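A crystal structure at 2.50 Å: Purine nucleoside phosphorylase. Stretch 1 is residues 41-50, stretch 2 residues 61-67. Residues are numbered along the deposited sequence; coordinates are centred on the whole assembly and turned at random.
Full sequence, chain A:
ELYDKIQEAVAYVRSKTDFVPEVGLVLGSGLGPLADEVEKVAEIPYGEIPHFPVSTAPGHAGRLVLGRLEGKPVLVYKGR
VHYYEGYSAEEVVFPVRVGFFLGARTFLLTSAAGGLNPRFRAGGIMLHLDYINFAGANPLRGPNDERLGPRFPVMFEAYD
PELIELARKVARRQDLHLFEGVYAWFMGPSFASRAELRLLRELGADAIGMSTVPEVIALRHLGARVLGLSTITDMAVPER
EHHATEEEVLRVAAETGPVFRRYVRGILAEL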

# COMPACT_ATOMS: atom_id res chain seq x y z
N VAL A 41 -40.90 -18.12 -25.10
CA VAL A 41 -41.12 -18.62 -26.50
C VAL A 41 -40.26 -19.87 -26.71
O VAL A 41 -40.72 -20.79 -27.41
CB VAL A 41 -40.87 -17.50 -27.54
CG1 VAL A 41 -39.49 -16.89 -27.41
CG2 VAL A 41 -41.11 -17.97 -28.96
N ALA A 42 -39.09 -19.96 -26.06
CA ALA A 42 -38.24 -21.18 -26.03
C ALA A 42 -37.60 -21.34 -24.65
O ALA A 42 -37.38 -20.32 -23.97
CB ALA A 42 -37.15 -21.09 -27.08
N GLU A 43 -37.33 -22.59 -24.27
CA GLU A 43 -36.67 -22.99 -23.01
C GLU A 43 -35.82 -24.24 -23.31
O GLU A 43 -36.39 -25.36 -23.28
CB GLU A 43 -37.69 -23.21 -21.89
CG GLU A 43 -37.10 -23.77 -20.59
CD GLU A 43 -37.93 -23.60 -19.33
OE1 GLU A 43 -39.07 -23.11 -19.43
OE2 GLU A 43 -37.44 -23.96 -18.23
N ILE A 44 -34.53 -24.05 -23.62
CA ILE A 44 -33.57 -25.13 -24.00
C ILE A 44 -32.55 -25.34 -22.89
O ILE A 44 -31.72 -24.47 -22.63
CB ILE A 44 -32.89 -24.76 -25.32
CG1 ILE A 44 -33.86 -24.16 -26.34
CG2 ILE A 44 -32.16 -25.98 -25.87
CD1 ILE A 44 -33.21 -23.26 -27.35
N PRO A 45 -32.51 -26.53 -22.24
CA PRO A 45 -31.42 -26.85 -21.32
C PRO A 45 -30.07 -26.87 -22.05
O PRO A 45 -30.02 -27.18 -23.23
CB PRO A 45 -31.75 -28.23 -20.75
CG PRO A 45 -32.91 -28.76 -21.58
CD PRO A 45 -33.46 -27.63 -22.41
N TYR A 46 -28.99 -26.54 -21.33
CA TYR A 46 -27.63 -26.32 -21.89
C TYR A 46 -27.13 -27.62 -22.55
O TYR A 46 -26.56 -27.53 -23.67
CB TYR A 46 -26.71 -25.79 -20.79
CG TYR A 46 -26.99 -24.38 -20.32
CD1 TYR A 46 -27.83 -23.52 -21.02
CD2 TYR A 46 -26.35 -23.88 -19.19
CE1 TYR A 46 -28.06 -22.23 -20.57
CE2 TYR A 46 -26.56 -22.59 -18.75
CZ TYR A 46 -27.41 -21.75 -19.45
OH TYR A 46 -27.61 -20.48 -19.02
N GLY A 47 -27.42 -28.77 -21.91
CA GLY A 47 -27.00 -30.11 -22.34
C GLY A 47 -27.39 -30.46 -23.77
O GLY A 47 -26.71 -31.29 -24.37
N GLU A 48 -28.46 -29.86 -24.28
CA GLU A 48 -29.03 -30.14 -25.62
C GLU A 48 -28.40 -29.23 -26.68
O GLU A 48 -28.61 -29.53 -27.87
CB GLU A 48 -30.55 -29.91 -25.64
CG GLU A 48 -31.36 -30.95 -24.88
CD GLU A 48 -32.86 -30.67 -24.81
OE1 GLU A 48 -33.37 -29.83 -25.63
OE2 GLU A 48 -33.52 -31.27 -23.91
N ILE A 49 -27.74 -28.13 -26.29
CA ILE A 49 -27.16 -27.16 -27.27
C ILE A 49 -25.74 -27.60 -27.61
O ILE A 49 -24.91 -27.79 -26.72
CB ILE A 49 -27.17 -25.70 -26.77
CG1 ILE A 49 -28.55 -25.25 -26.27
CG2 ILE A 49 -26.64 -24.75 -27.84
CD1 ILE A 49 -28.53 -23.90 -25.60
N PRO A 50 -25.42 -27.78 -28.90
CA PRO A 50 -24.06 -28.13 -29.30
C PRO A 50 -22.98 -27.26 -28.65
O PRO A 50 -23.07 -26.08 -28.76
CB PRO A 50 -24.08 -27.91 -30.82
CG PRO A 50 -25.51 -28.13 -31.23
CD PRO A 50 -26.34 -27.67 -30.04
N ALA A 61 -29.90 -23.69 -12.82
CA ALA A 61 -30.76 -24.66 -13.53
C ALA A 61 -30.10 -25.11 -14.85
O ALA A 61 -30.33 -26.26 -15.26
CB ALA A 61 -32.13 -24.06 -13.75
N GLY A 62 -29.30 -24.23 -15.48
CA GLY A 62 -28.65 -24.48 -16.78
C GLY A 62 -29.68 -24.56 -17.89
O GLY A 62 -29.78 -25.62 -18.53
N ARG A 63 -30.44 -23.48 -18.10
CA ARG A 63 -31.53 -23.41 -19.10
C ARG A 63 -31.42 -22.09 -19.85
O ARG A 63 -31.41 -21.05 -19.21
CB ARG A 63 -32.88 -23.51 -18.40
CG ARG A 63 -33.05 -24.76 -17.55
CD ARG A 63 -34.49 -25.22 -17.51
NE ARG A 63 -34.61 -26.67 -17.55
CZ ARG A 63 -35.76 -27.34 -17.70
NH1 ARG A 63 -36.91 -26.69 -17.84
NH2 ARG A 63 -35.74 -28.66 -17.72
N LEU A 64 -31.33 -22.14 -21.18
CA LEU A 64 -31.41 -20.91 -22.01
C LEU A 64 -32.90 -20.58 -22.23
O LEU A 64 -33.63 -21.46 -22.69
CB LEU A 64 -30.68 -21.12 -23.33
CG LEU A 64 -30.47 -19.83 -24.13
CD1 LEU A 64 -29.50 -18.92 -23.39
CD2 LEU A 64 -29.99 -20.12 -25.54
N VAL A 65 -33.31 -19.35 -21.92
CA VAL A 65 -34.72 -18.90 -22.05
C VAL A 65 -34.76 -17.71 -23.01
O VAL A 65 -34.10 -16.70 -22.72
CB VAL A 65 -35.30 -18.53 -20.68
CG1 VAL A 65 -36.63 -17.81 -20.81
CG2 VAL A 65 -35.44 -19.74 -19.77
N LEU A 66 -35.49 -17.84 -24.12
CA LEU A 66 -35.84 -16.72 -25.03
C LEU A 66 -37.29 -16.33 -24.77
O LEU A 66 -38.14 -17.23 -24.61
CB LEU A 66 -35.64 -17.17 -26.48
CG LEU A 66 -34.18 -17.33 -26.91
CD1 LEU A 66 -33.91 -18.74 -27.40
CD2 LEU A 66 -33.80 -16.32 -27.98
N GLY A 67 -37.56 -15.02 -24.69
CA GLY A 67 -38.91 -14.52 -24.41
C GLY A 67 -38.99 -13.03 -24.16
O GLY A 67 -38.14 -12.25 -24.65

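The two stretches pair as antiparallel strands, in register from Ala-42 with Leu-66 to Pro-45 with Arg-63, with their axes 4.4 Å apart at closest approach. Ala-42 faces Leu-66 and Ile-44 faces Leu-64 as hydrogen-bonded pairs. Glu-43 with Val-65 and Pro-45 with Arg-63 are the non-hydrogen-bonded pairs between and beyond them.

Each hydrogen-bonded pair satisfies its backbone donors and acceptors reciprocally. Ile-44 N donates to Leu-64 O at 2.9 Å, and Leu-64 N returns the bond to Ile-44 O at 2.8 Å. Ala-42 N donates to Leu-66 O at 3.2 Å, and Leu-66 N to Ala-42 O at 3.1 Å. Leu-66 O also accepts from Val-41 N at 2.9 Å, so this carbonyl serves two donors. At the other end, Tyr-46 N donates to Gly-62 O at 3.1 Å. Pro-45 lacks an amide hydrogen, but its non-hydrogen-bonded position asks for none across this strand pair. Pro-45 CA lies 3.5 Å from Gly-62 O in a CA-H...O contact. Beyond the strand, a 3-10 segment begins, and Pro-45 O accepts from Glu-48 N at 3.3 Å.

The side chains of Glu-43 and Arg-63 share a sheet face with those of Pro-45 and Val-65. Glu-43 OE2 and Arg-63 NH1 form a salt bridge at 2.8 Å, with the carboxylate oxygen at the guanidinium edge, near its plane. Charge attraction and a directed hydrogen bond therefore coincide.

Ala-42, Ile-44, Leu-64 and Leu-66 point to the other face. There Ala-42 CB meets Leu-66 CD1 at 4.0 Å. Leu-64 touches both Tyr-46 and Ile-49: Tyr-46 CE1 is 4.0 Å from Leu-64 CB, and Ile-49 CD1 is 4.1 Å from Leu-64 CD2. Gly-62 CA sits over the Tyr-46 ring face, 3.7 Å from the ring centroid, in a CH-pi contact. Tyr-46 OH is hydrogen-bonded elsewhere in the structure.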